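Local coordinates for protein beta-hexosaminidase Amuc_2018 (Akkermansia muciniphila, PDB 6JEB) that hydrolyses terminal non-reducing N-acetylhexosamine residues from N-acetyl-beta-hexosaminides, including N-acetylglucosamine from terminally unbranched N-glycans and chitobiose, at residues A117-N122 against A442-F447; E231-Y236 against K287-K292; A277-K280 against E284-K287; F447-K450 against Y454-E457. All coordinates share one frame; numbering follows the deposited sequence. Where two conformers were deposited one is given.

Contact 1: A117-N122 against A442-F447; sequences AYYKFN and ADHRQF
The imidazole of His-444 and the phenol of Tyr-119 meet at their edges: Tyr-119 OH arrives at the edge of the imidazole, in its plane, while Phe-447 CD2 of the same helix lies 3.5 Å above one imidazole face, near the rim. The Tyr-119 ring in turn carries Tyr-118 CD2 over one face, and the Tyr-118 ring has His-444 ND1 and Tyr-119 CZ at its edge. These aromatics join the end of helix 106-118, the first crossover helix of the family 20 (beta/alpha)8 barrel, to the late helix 434-452. A Schellman motif with Lys-120 as C-prime residue stops the barrel helix here.

The polar core is the bond between Tyr-119 OH and His-444 ND1, 2.8 Å long; the two rings come from opposite directions, their planes turned 32° apart. At the other end of the imidazole NE2 is bonded to Ser-5 O, so both nitrogens of this buried ring have partners and its rotation is fixed. Tyr-118 swings its CG away from the backbone N (chi1 -170°), which sends the ring out toward helix 434-452; its hydroxyl binds Asp-70 on helix 55-73. Beside that bond the phenol crosses the Phe-447 side chain at about a right angle, Tyr-118 OH lying 3.5 Å from Phe-447 CB and 3.8 Å from Phe-447 CD2.

Contact 2: E231-Y236 against K287-K292; sequences EVWKFY and KAFFAK
Lys-292 drapes its whole aliphatic chain over one face of the Trp-233 indole. Extended from CB to NZ, the chain runs along the indole from the six-membered to the five-membered ring: Lys-292 CB and CG sit above the CH2 end, Lys-292 CD is 3.6 Å from Trp-233 CZ2, and CE lies over the five-membered ring, 3.6 Å from its centroid and 11° off the normal, a CH-pi contact. Lys-292 NZ follows at 3.9 Å from the same centroid, tilted 23° from the normal, in cation-pi geometry.

From the other side of the indole plane comes Phe-289, whose CD1 is 3.5 Å from Trp-233 CH2 and whose CE1 is 3.6 Å from the same atom. The two rings meet obliquely, their planes at 49°. Helices 230-246 and 282-299 follow the third and fourth strands of the (beta/alpha)8 barrel, so the indole fills the gap between two successive helices of its outer layer. Trp-233 NE1 is bonded to Pro-227 O, which holds the indole edge to the chain just after the zinc ligand Cys-226. With an alanine here in place of Trp-233, a gap would probably open between the helices, the lysine chain would lose the ring face beneath it, and Pro-227 O would be left without this donor. Farther along helix 282-299, Thr-293 and Leu-296 also touch the indole.

Contact 3: A277-K280 against E284-K287; sequences AAMK and EQMK
Glu-284 reaches back from the first turn of helix 282-299 to the loop before it. Its CB packs on Met-279 CB at 4.1 Å, and the extended chain then carries CD to 4.0 Å from Met-279 CA. In one of its two conformers OE2 accepts the Lys-280 backbone N-H at 2.8 Å and a nearly straight 164°, although the donor stands 57° out of the carboxylate plane. Lys-280 CD also approaches OE2, whereas OE1 faces a water that bonds to Ala-277 O and only weakly to Glu-284.

The loop links helix 268-277, ended by a Schellman motif at Ala-278, to helix 282-299. Met-279 runs out straight beyond CG and lays its SD 3.7 Å from Gln-285 CA. Gln-285 lies in the second shell of the zinc site: its side chain touches the ligand Cys-270, and its OE1 is bonded to Arg-274 NH1.

Lys-280 bends at chi2 (72°) and curls back to donate NZ to Ala-278 O at 2.8 Å. That leaves Lys-280 NZ 4.7 Å from Glu-284 OE2, near without a salt bridge. This charge and the N-terminal end of helix 282-299 would both tend to favour the ionised carboxylate.

Contact 4: F447-K450 against Y454-E457; sequences FILK and YDME
After helix 434-452 the chain turns back on itself, bringing Tyr-454 CA to 4.8 Å from Leu-449 CA and setting Tyr-454 O over the last turns of the helix. That carbonyl makes a CH...O contact with Leu-449 CA (3.4 Å, 127° at the hydrogen); the Leu-449 N-H is also close but poorly aimed and does not bond. Two branched side chains flank the same oxygen, with Ile-448 CG2 3.4 Å from Tyr-454 O and Leu-449 CD2 3.5 Å from it.

Ile-448 splits its work between its branches. CG2, held opposite the backbone N, meets the Tyr-454 ring at its edge and reaches Tyr-454 CB at 4.1 Å; CG1 touches Met-456 CE at 3.7 Å, because the methionine chain bends at chi3 (-58°) and turns its methyl in. Replacing Ile-448 by an alanine would probably take away the CG1 contact of Met-456 CE and open a gap beside the Tyr-454 ring. Leu-449 CD2, for its part, lies 3.8 Å from Asp-455 CB. Asp-455 itself closes an Asx turn, its OD1 accepting from Glu-457 N at 2.9 Å and also forming a salt bridge with Arg-445 NE, one helical turn before Leu-449.

Around this return of the chain, Ile-448 rests on Met-115 and Tyr-118 of helix 106-118, Phe-447 turns to Asp-70 and Gln-71 of helix 55-73, and Tyr-454 packs on Leu-411 and Tyr-412 of helix 407-414.

From the N terminus, contact 1 opens first, at the end of helix 106-118, and closes only on helix 434-452, so its loop takes in most of the catalytic barrel. Contact 2 is nested inside it, joining helices 230-246 and 282-299, and contact 3 opens inside the loop of contact 2 and ends on the same stretch of helix 282-299. The two share Lys-287 and touch where Met-279 CE meets Ala-288 CB at 3.5 Å. Contact 4 opens at Phe-447, where contact 1 ends, and folds the chain after helix 434-452 back on it. Contacts 2 and 3 flank the zinc side of the barrel; contacts 1 and 4 lie across the chain's centre, beside helix 55-73.

Contact 1: A117-N122 against A442-F447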
loop_
_atom_site.group_PDB
_atom_site.type_symbol
_atom_site.label_atom_id
_atom_site.label_comp_id
_atom_site.label_asym_id
_atom_site.label_seq_id
_atom_site.Cartn_x
_atom_site.Cartn_y
_atom_site.Cartn_z
ATOM N N ALA A 117 6.555 -7.654 -6.465
ATOM C CA ALA A 117 7.305 -8.790 -5.938
ATOM C C ALA A 117 8.750 -8.764 -6.418
ATOM O O ALA A 117 9.660 -9.179 -5.692
ATOM C CB ALA A 117 6.640 -10.104 -6.351
ATOM N N TYR A 118 8.979 -8.274 -7.637
ATOM C CA TYR A 118 10.333 -8.189 -8.171
ATOM C C TYR A 118 11.228 -7.336 -7.283
ATOM O O TYR A 118 12.441 -7.591 -7.202
ATOM C CB TYR A 118 10.255 -7.605 -9.583
ATOM C CG TYR A 118 11.523 -7.644 -10.403
ATOM C CD1 TYR A 118 11.910 -8.805 -11.064
ATOM C CD2 TYR A 118 12.298 -6.503 -10.573
ATOM C CE1 TYR A 118 13.055 -8.838 -11.848
ATOM C CE2 TYR A 118 13.441 -6.520 -11.359
ATOM C CZ TYR A 118 13.822 -7.695 -11.983
ATOM O OH TYR A 118 14.951 -7.721 -12.768
ATOM N N TYR A 119 10.642 -6.346 -6.592
ATOM C CA TYR A 119 11.347 -5.437 -5.692
ATOM C C TYR A 119 11.154 -5.784 -4.212
ATOM O O TYR A 119 11.464 -4.959 -3.343
ATOM C CB TYR A 119 10.949 -3.986 -5.998
ATOM C CG TYR A 119 11.449 -3.593 -7.366
ATOM C CD1 TYR A 119 12.803 -3.352 -7.574
ATOM C CD2 TYR A 119 10.586 -3.507 -8.462
ATOM C CE1 TYR A 119 13.290 -3.028 -8.818
ATOM C CE2 TYR A 119 11.071 -3.183 -9.725
ATOM C CZ TYR A 119 12.427 -2.945 -9.895
ATOM O OH TYR A 119 12.925 -2.642 -11.138
ATOM N N LYS A 120 10.667 -6.991 -3.909
ATOM C CA LYS A 120 10.547 -7.511 -2.545
ATOM C C LYS A 120 9.521 -6.770 -1.688
ATOM O O LYS A 120 9.607 -6.803 -0.455
ATOM C CB LYS A 120 11.897 -7.620 -1.817
ATOM C CG LYS A 120 12.908 -8.512 -2.512
ATOM C CD LYS A 120 14.146 -8.692 -1.641
ATOM C CE LYS A 120 15.206 -9.578 -2.295
ATOM N NZ LYS A 120 15.965 -8.854 -3.358
ATOM N N PHE A 121 8.524 -6.115 -2.289
ATOM C CA PHE A 121 7.385 -5.686 -1.489
ATOM C C PHE A 121 6.676 -6.919 -0.945
ATOM O O PHE A 121 6.639 -7.965 -1.593
ATOM C CB PHE A 121 6.402 -4.876 -2.339
ATOM C CG PHE A 121 6.842 -3.458 -2.588
ATOM C CD1 PHE A 121 6.576 -2.469 -1.651
ATOM C CD2 PHE A 121 7.525 -3.115 -3.749
ATOM C CE1 PHE A 121 6.981 -1.160 -1.860
ATOM C CE2 PHE A 121 7.941 -1.807 -3.965
ATOM C CZ PHE A 121 7.665 -0.829 -3.016
ATOM N N ASN A 122 6.107 -6.803 0.261
ATOM C CA ASN A 122 5.414 -7.942 0.853
ATOM C C ASN A 122 4.005 -7.614 1.335
ATOM O O ASN A 122 3.358 -8.481 1.936
ATOM C CB ASN A 122 6.239 -8.599 1.974
ATOM C CG ASN A 122 6.479 -7.672 3.148
ATOM O OD1 ASN A 122 6.132 -6.495 3.102
ATOM N ND2 ASN A 122 7.079 -8.201 4.206
ATOM N N ALA A 442 19.262 2.620 -13.636
ATOM C CA ALA A 442 19.536 2.694 -15.064
ATOM C C ALA A 442 19.611 1.301 -15.681
ATOM O O ALA A 442 19.061 1.063 -16.764
ATOM C CB ALA A 442 20.827 3.476 -15.304
ATOM N N ASP A 443 20.277 0.360 -14.999
ATOM C CA ASP A 443 20.318 -1.015 -15.489
ATOM C C ASP A 443 18.937 -1.657 -15.466
ATOM O O ASP A 443 18.625 -2.494 -16.322
ATOM C CB ASP A 443 21.274 -1.858 -14.643
ATOM C CG ASP A 443 22.726 -1.420 -14.767
ATOM O OD1 ASP A 443 23.087 -0.762 -15.775
ATOM O OD2 ASP A 443 23.513 -1.752 -13.854
ATOM N N HIS A 444 18.099 -1.285 -14.494
ATOM C CA HIS A 444 16.775 -1.883 -14.377
ATOM C C HIS A 444 15.842 -1.514 -15.523
ATOM O O HIS A 444 14.847 -2.216 -15.740
ATOM C CB HIS A 444 16.160 -1.537 -13.026
ATOM C CG HIS A 444 16.573 -2.475 -11.941
ATOM N ND1 HIS A 444 15.670 -3.226 -11.219
ATOM C CD2 HIS A 444 17.803 -2.830 -11.497
ATOM C CE1 HIS A 444 16.326 -3.983 -10.356
ATOM N NE2 HIS A 444 17.623 -3.768 -10.509
ATOM N N ARG A 445 16.120 -0.444 -16.264
ATOM C CA ARG A 445 15.277 -0.169 -17.421
ATOM C C ARG A 445 15.245 -1.372 -18.357
ATOM O O ARG A 445 14.169 -1.817 -18.778
ATOM C CB ARG A 445 15.739 1.076 -18.167
ATOM C CG ARG A 445 14.762 1.427 -19.270
ATOM C CD ARG A 445 15.229 2.542 -20.168
ATOM N NE ARG A 445 14.265 2.756 -21.240
ATOM C CZ ARG A 445 14.584 3.226 -22.440
ATOM N NH1 ARG A 445 15.846 3.528 -22.718
ATOM N NH2 ARG A 445 13.645 3.388 -23.364
ATOM N N GLN A 446 16.418 -1.936 -18.667
ATOM C CA GLN A 446 16.466 -3.102 -19.544
ATOM C C GLN A 446 15.878 -4.336 -18.871
ATOM O O GLN A 446 15.207 -5.145 -19.525
ATOM C CB GLN A 446 17.902 -3.375 -19.998
ATOM C CG GLN A 446 18.446 -2.368 -20.998
ATOM C CD GLN A 446 17.552 -2.192 -22.210
ATOM O OE1 GLN A 446 17.057 -3.164 -22.780
ATOM N NE2 GLN A 446 17.339 -0.943 -22.609
ATOM N N PHE A 447 16.125 -4.508 -17.564
ATOM C CA PHE A 447 15.577 -5.673 -16.868
ATOM C C PHE A 447 14.059 -5.691 -16.974
ATOM O O PHE A 447 13.453 -6.724 -17.289
ATOM C CB PHE A 447 15.947 -5.672 -15.379
ATOM C CG PHE A 447 17.426 -5.684 -15.075
ATOM C CD1 PHE A 447 18.388 -5.850 -16.058
ATOM C CD2 PHE A 447 17.841 -5.541 -13.759
ATOM C CE1 PHE A 447 19.740 -5.847 -15.730
ATOM C CE2 PHE A 447 19.187 -5.544 -13.420
ATOM C CZ PHE A 447 20.140 -5.697 -14.410
#

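Contact 2: E231-Y236 against K287-K292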
loop_
_atom_site.group_PDB
_atom_site.type_symbol
_atom_site.label_atom_id
_atom_site.label_comp_id
_atom_site.label_asym_id
_atom_site.label_seq_id
_atom_site.Cartn_x
_atom_site.Cartn_y
_atom_site.Cartn_z
ATOM N N GLU A 231 -28.509 -0.820 11.649
ATOM C CA GLU A 231 -28.196 -1.301 10.305
ATOM C C GLU A 231 -26.723 -1.125 9.966
ATOM O O GLU A 231 -26.162 -1.904 9.191
ATOM C CB GLU A 231 -29.015 -0.522 9.277
ATOM C CG GLU A 231 -30.508 -0.737 9.353
ATOM C CD GLU A 231 -31.201 0.169 10.361
ATOM O OE1 GLU A 231 -30.524 0.950 11.082
ATOM O OE2 GLU A 231 -32.442 0.097 10.419
ATOM N N VAL A 232 -26.100 -0.072 10.503
ATOM C CA VAL A 232 -24.685 0.176 10.240
ATOM C C VAL A 232 -23.846 -0.971 10.787
ATOM O O VAL A 232 -22.950 -1.491 10.112
ATOM C CB VAL A 232 -24.263 1.529 10.845
ATOM C CG1 VAL A 232 -22.751 1.646 10.903
ATOM C CG2 VAL A 232 -24.862 2.667 10.042
ATOM N N TRP A 233 -24.146 -1.401 12.014
ATOM C CA TRP A 233 -23.358 -2.455 12.643
ATOM C C TRP A 233 -23.642 -3.817 12.025
ATOM O O TRP A 233 -22.729 -4.638 11.891
ATOM C CB TRP A 233 -23.571 -2.431 14.159
ATOM C CG TRP A 233 -23.132 -1.113 14.682
ATOM C CD1 TRP A 233 -23.925 -0.106 15.148
ATOM C CD2 TRP A 233 -21.790 -0.613 14.705
ATOM N NE1 TRP A 233 -23.156 0.980 15.481
ATOM C CE2 TRP A 233 -21.841 0.694 15.221
ATOM C CE3 TRP A 233 -20.550 -1.149 14.339
ATOM C CZ2 TRP A 233 -20.694 1.473 15.398
ATOM C CZ3 TRP A 233 -19.414 -0.379 14.517
ATOM C CH2 TRP A 233 -19.493 0.921 15.044
ATOM N N LYS A 234 -24.895 -4.078 11.637
ATOM C CA LYS A 234 -25.178 -5.309 10.910
ATOM C C LYS A 234 -24.447 -5.324 9.575
ATOM O O LYS A 234 -23.910 -6.363 9.165
ATOM C CB LYS A 234 -26.682 -5.473 10.700
ATOM C CG LYS A 234 -27.066 -6.807 10.078
ATOM C CD LYS A 234 -28.562 -7.031 10.125
ATOM C CE LYS A 234 -28.940 -8.390 9.536
ATOM N NZ LYS A 234 -30.404 -8.526 9.333
ATOM N N PHE A 235 -24.397 -4.176 8.897
ATOM C CA PHE A 235 -23.701 -4.093 7.617
ATOM C C PHE A 235 -22.214 -4.370 7.788
ATOM O O PHE A 235 -21.644 -5.218 7.093
ATOM C CB PHE A 235 -23.918 -2.709 6.999
ATOM C CG PHE A 235 -23.087 -2.454 5.768
ATOM C CD1 PHE A 235 -23.339 -3.146 4.590
ATOM C CD2 PHE A 235 -22.075 -1.508 5.783
ATOM C CE1 PHE A 235 -22.585 -2.909 3.449
ATOM C CE2 PHE A 235 -21.315 -1.255 4.637
ATOM C CZ PHE A 235 -21.569 -1.955 3.474
ATOM N N TYR A 236 -21.559 -3.663 8.713
ATOM C CA TYR A 236 -20.118 -3.868 8.847
ATOM C C TYR A 236 -19.783 -5.265 9.354
ATOM O O TYR A 236 -18.744 -5.816 8.975
ATOM C CB TYR A 236 -19.480 -2.769 9.697
ATOM C CG TYR A 236 -19.348 -1.458 8.949
ATOM C CD1 TYR A 236 -18.753 -1.401 7.692
ATOM C CD2 TYR A 236 -19.816 -0.278 9.500
ATOM C CE1 TYR A 236 -18.631 -0.202 7.010
ATOM C CE2 TYR A 236 -19.700 0.921 8.831
ATOM C CZ TYR A 236 -19.103 0.956 7.584
ATOM O OH TYR A 236 -18.983 2.154 6.911
ATOM N N LYS A 287 -13.446 7.870 18.880
ATOM C CA LYS A 287 -12.757 6.811 19.615
ATOM C C LYS A 287 -13.692 5.640 19.898
ATOM O O LYS A 287 -13.325 4.474 19.703
ATOM C CB LYS A 287 -12.176 7.372 20.915
ATOM C CG LYS A 287 -11.421 6.358 21.749
ATOM C CD LYS A 287 -10.918 6.988 23.042
ATOM C CE LYS A 287 -10.084 6.000 23.843
ATOM N NZ LYS A 287 -8.827 5.618 23.122
ATOM N N ALA A 288 -14.914 5.932 20.347
ATOM C CA ALA A 288 -15.873 4.871 20.648
ATOM C C ALA A 288 -16.296 4.132 19.386
ATOM O O ALA A 288 -16.502 2.912 19.412
ATOM C CB ALA A 288 -17.095 5.460 21.346
ATOM N N PHE A 289 -16.434 4.857 18.271
ATOM C CA PHE A 289 -16.786 4.226 17.006
ATOM C C PHE A 289 -15.721 3.220 16.586
ATOM O O PHE A 289 -16.032 2.082 16.214
ATOM C CB PHE A 289 -16.975 5.303 15.930
ATOM C CG PHE A 289 -17.174 4.745 14.548
ATOM C CD1 PHE A 289 -18.386 4.179 14.186
ATOM C CD2 PHE A 289 -16.144 4.769 13.612
ATOM C CE1 PHE A 289 -18.568 3.644 12.912
ATOM C CE2 PHE A 289 -16.323 4.236 12.338
ATOM C CZ PHE A 289 -17.539 3.678 11.988
ATOM N N PHE A 290 -14.451 3.624 16.643
ATOM C CA PHE A 290 -13.376 2.707 16.282
ATOM C C PHE A 290 -13.286 1.536 17.255
ATOM O O PHE A 290 -12.990 0.407 16.843
ATOM C CB PHE A 290 -12.048 3.456 16.206
ATOM C CG PHE A 290 -11.898 4.312 14.982
ATOM C CD1 PHE A 290 -12.532 3.974 13.796
ATOM C CD2 PHE A 290 -11.100 5.445 15.015
ATOM C CE1 PHE A 290 -12.374 4.760 12.656
ATOM C CE2 PHE A 290 -10.935 6.233 13.879
ATOM C CZ PHE A 290 -11.578 5.892 12.702
ATOM N N ALA A 291 -13.526 1.782 18.548
ATOM C CA ALA A 291 -13.467 0.696 19.525
ATOM C C ALA A 291 -14.564 -0.330 19.273
ATOM O O ALA A 291 -14.332 -1.540 19.377
ATOM C CB ALA A 291 -13.558 1.248 20.950
ATOM N N LYS A 292 -15.769 0.135 18.939
ATOM C CA LYS A 292 -16.851 -0.789 18.631
ATOM C C LYS A 292 -16.549 -1.573 17.361
ATOM O O LYS A 292 -16.812 -2.780 17.288
ATOM C CB LYS A 292 -18.165 -0.017 18.509
ATOM C CG LYS A 292 -19.405 -0.880 18.372
ATOM C CD LYS A 292 -20.640 -0.043 18.637
ATOM C CE LYS A 292 -21.915 -0.838 18.462
ATOM N NZ LYS A 292 -23.098 -0.052 18.926
#

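Contact 3: A277-K280 against E284-K287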
loop_
_atom_site.group_PDB
_atom_site.type_symbol
_atom_site.label_atom_id
_atom_site.label_comp_id
_atom_site.label_asym_id
_atom_site.label_seq_id
_atom_site.Cartn_x
_atom_site.Cartn_y
_atom_site.Cartn_z
ATOM N N ALA A 277 -23.719 8.744 26.782
ATOM C CA ALA A 277 -22.382 8.217 27.025
ATOM C C ALA A 277 -21.470 9.198 27.755
ATOM O O ALA A 277 -20.310 8.859 28.021
ATOM C CB ALA A 277 -21.730 7.787 25.704
ATOM N N ALA A 278 -21.964 10.394 28.087
ATOM C CA ALA A 278 -21.151 11.447 28.697
ATOM C C ALA A 278 -19.931 11.793 27.841
ATOM O O ALA A 278 -18.832 12.028 28.352
ATOM C CB ALA A 278 -20.766 11.122 30.144
ATOM N N MET A 279 -20.123 11.824 26.524
ATOM C CA MET A 279 -19.067 12.213 25.600
ATOM C C MET A 279 -19.066 13.723 25.437
ATOM O O MET A 279 -20.108 14.327 25.162
ATOM C CB MET A 279 -19.277 11.571 24.233
ATOM C CG MET A 279 -19.110 10.079 24.220
ATOM S SD MET A 279 -19.582 9.434 22.611
ATOM C CE MET A 279 -19.304 7.688 22.864
ATOM N N LYS A 280 -17.889 14.322 25.576
ATOM C CA LYS A 280 -17.761 15.769 25.553
ATOM C C LYS A 280 -17.636 16.335 24.148
ATOM O O LYS A 280 -17.940 17.515 23.944
ATOM C CB LYS A 280 -16.556 16.210 26.397
ATOM C CG LYS A 280 -16.749 16.087 27.912
ATOM C CD LYS A 280 -16.747 14.637 28.394
ATOM C CE LYS A 280 -16.931 14.532 29.899
ATOM N NZ LYS A 280 -17.228 13.131 30.319
ATOM N N GLU A 284 -14.207 11.994 21.106
ATOM C CA GLU A 284 -14.604 10.885 21.970
ATOM C C GLU A 284 -15.556 9.951 21.239
ATOM O O GLU A 284 -15.478 8.726 21.380
ATOM C CB GLU A 284 -15.285 11.412 23.232
ATOM C CG GLU A 284 -14.356 11.802 24.353
ATOM C CD GLU A 284 -15.109 12.012 25.650
ATOM O OE1 GLU A 284 -15.477 11.008 26.300
ATOM O OE2 GLU A 284 -15.356 13.182 26.003
ATOM N N GLN A 285 -16.467 10.516 20.446
ATOM C CA GLN A 285 -17.367 9.678 19.667
ATOM C C GLN A 285 -16.594 8.857 18.642
ATOM O O GLN A 285 -16.883 7.671 18.438
ATOM C CB GLN A 285 -18.415 10.545 18.977
ATOM C CG GLN A 285 -19.512 9.717 18.333
ATOM C CD GLN A 285 -20.587 10.556 17.675
ATOM O OE1 GLN A 285 -20.759 11.733 17.993
ATOM N NE2 GLN A 285 -21.318 9.950 16.750
ATOM N N MET A 286 -15.598 9.472 17.993
ATOM C CA MET A 286 -14.772 8.753 17.028
ATOM C C MET A 286 -14.013 7.616 17.700
ATOM O O MET A 286 -13.930 6.509 17.155
ATOM C CB MET A 286 -13.797 9.724 16.354
ATOM C CG MET A 286 -12.978 9.129 15.197
ATOM S SD MET A 286 -13.936 8.840 13.690
ATOM C CE MET A 286 -14.395 10.506 13.221
ATOM N N LYS A 287 -13.446 7.870 18.880
ATOM C CA LYS A 287 -12.757 6.811 19.615
ATOM C C LYS A 287 -13.692 5.640 19.898
ATOM O O LYS A 287 -13.325 4.474 19.703
ATOM C CB LYS A 287 -12.176 7.372 20.915
ATOM C CG LYS A 287 -11.421 6.358 21.749
ATOM C CD LYS A 287 -10.918 6.988 23.042
ATOM C CE LYS A 287 -10.084 6.000 23.843
ATOM N NZ LYS A 287 -8.827 5.618 23.122
HETATM O O HOH W 1 -17.647 8.766 27.383
#

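Contact 4: F447-K450 against Y454-E457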
loop_
_atom_site.group_PDB
_atom_site.type_symbol
_atom_site.label_atom_id
_atom_site.label_comp_id
_atom_site.label_asym_id
_atom_site.label_seq_id
_atom_site.Cartn_x
_atom_site.Cartn_y
_atom_site.Cartn_z
ATOM N N PHE A 447 16.125 -4.508 -17.564
ATOM C CA PHE A 447 15.577 -5.673 -16.868
ATOM C C PHE A 447 14.059 -5.691 -16.974
ATOM O O PHE A 447 13.453 -6.724 -17.289
ATOM C CB PHE A 447 15.947 -5.672 -15.379
ATOM C CG PHE A 447 17.426 -5.684 -15.075
ATOM C CD1 PHE A 447 18.388 -5.850 -16.058
ATOM C CD2 PHE A 447 17.841 -5.541 -13.759
ATOM C CE1 PHE A 447 19.740 -5.847 -15.730
ATOM C CE2 PHE A 447 19.187 -5.544 -13.420
ATOM C CZ PHE A 447 20.140 -5.697 -14.410
ATOM N N ILE A 448 13.425 -4.549 -16.694
ATOM C CA ILE A 448 11.967 -4.485 -16.665
ATOM C C ILE A 448 11.399 -4.527 -18.085
ATOM O O ILE A 448 10.328 -5.100 -18.322
ATOM C CB ILE A 448 11.518 -3.251 -15.851
ATOM C CG1 ILE A 448 11.970 -3.379 -14.382
ATOM C CG2 ILE A 448 10.007 -3.049 -15.942
ATOM C CD1 ILE A 448 11.382 -4.566 -13.636
ATOM N N LEU A 449 12.105 -3.945 -19.054
ATOM C CA LEU A 449 11.683 -4.079 -20.446
ATOM C C LEU A 449 11.680 -5.542 -20.871
ATOM O O LEU A 449 10.732 -6.016 -21.510
ATOM C CB LEU A 449 12.615 -3.274 -21.352
ATOM C CG LEU A 449 12.284 -1.797 -21.539
ATOM C CD1 LEU A 449 13.445 -1.093 -22.224
ATOM C CD2 LEU A 449 10.988 -1.627 -22.344
ATOM N N LYS A 450 12.744 -6.270 -20.526
ATOM C CA LYS A 450 12.854 -7.676 -20.903
ATOM C C LYS A 450 11.792 -8.515 -20.202
ATOM O O LYS A 450 11.089 -9.308 -20.841
ATOM C CB LYS A 450 14.253 -8.183 -20.546
ATOM C CG LYS A 450 14.467 -9.686 -20.720
ATOM C CD LYS A 450 15.717 -10.143 -19.971
ATOM C CE LYS A 450 16.175 -11.538 -20.384
ATOM N NZ LYS A 450 15.195 -12.608 -20.036
ATOM N N TYR A 454 7.722 -3.550 -20.171
ATOM C CA TYR A 454 7.300 -2.277 -19.617
ATOM C C TYR A 454 8.505 -1.352 -19.522
ATOM O O TYR A 454 9.584 -1.771 -19.092
ATOM C CB TYR A 454 6.649 -2.450 -18.224
ATOM C CG TYR A 454 6.189 -1.116 -17.726
ATOM C CD1 TYR A 454 5.058 -0.522 -18.261
ATOM C CD2 TYR A 454 6.926 -0.407 -16.785
ATOM C CE1 TYR A 454 4.654 0.727 -17.860
ATOM C CE2 TYR A 454 6.525 0.846 -16.372
ATOM C CZ TYR A 454 5.389 1.405 -16.920
ATOM O OH TYR A 454 4.982 2.650 -16.550
ATOM N N ASP A 455 8.315 -0.089 -19.908
ATOM C CA ASP A 455 9.404 0.884 -20.001
ATOM C C ASP A 455 9.309 1.864 -18.833
ATOM O O ASP A 455 8.356 2.649 -18.748
ATOM C CB ASP A 455 9.353 1.628 -21.333
ATOM C CG ASP A 455 10.650 2.370 -21.634
ATOM O OD1 ASP A 455 11.436 2.605 -20.690
ATOM O OD2 ASP A 455 10.887 2.716 -22.812
ATOM N N MET A 456 10.307 1.831 -17.951
ATOM C CA MET A 456 10.351 2.719 -16.795
ATOM C C MET A 456 11.013 4.060 -17.081
ATOM O O MET A 456 11.163 4.861 -16.153
ATOM C CB MET A 456 11.068 2.048 -15.615
ATOM C CG MET A 456 10.351 0.841 -15.053
ATOM S SD MET A 456 10.877 0.418 -13.371
ATOM C CE MET A 456 12.638 0.150 -13.614
ATOM N N GLU A 457 11.425 4.326 -18.320
ATOM C CA GLU A 457 12.012 5.624 -18.631
ATOM C C GLU A 457 11.008 6.734 -18.349
ATOM O O GLU A 457 9.822 6.618 -18.673
ATOM C CB GLU A 457 12.435 5.686 -20.099
ATOM C CG GLU A 457 13.038 7.033 -20.478
ATOM C CD GLU A 457 13.551 7.081 -21.906
ATOM O OE1 GLU A 457 12.789 6.744 -22.835
ATOM O OE2 GLU A 457 14.724 7.459 -22.098
#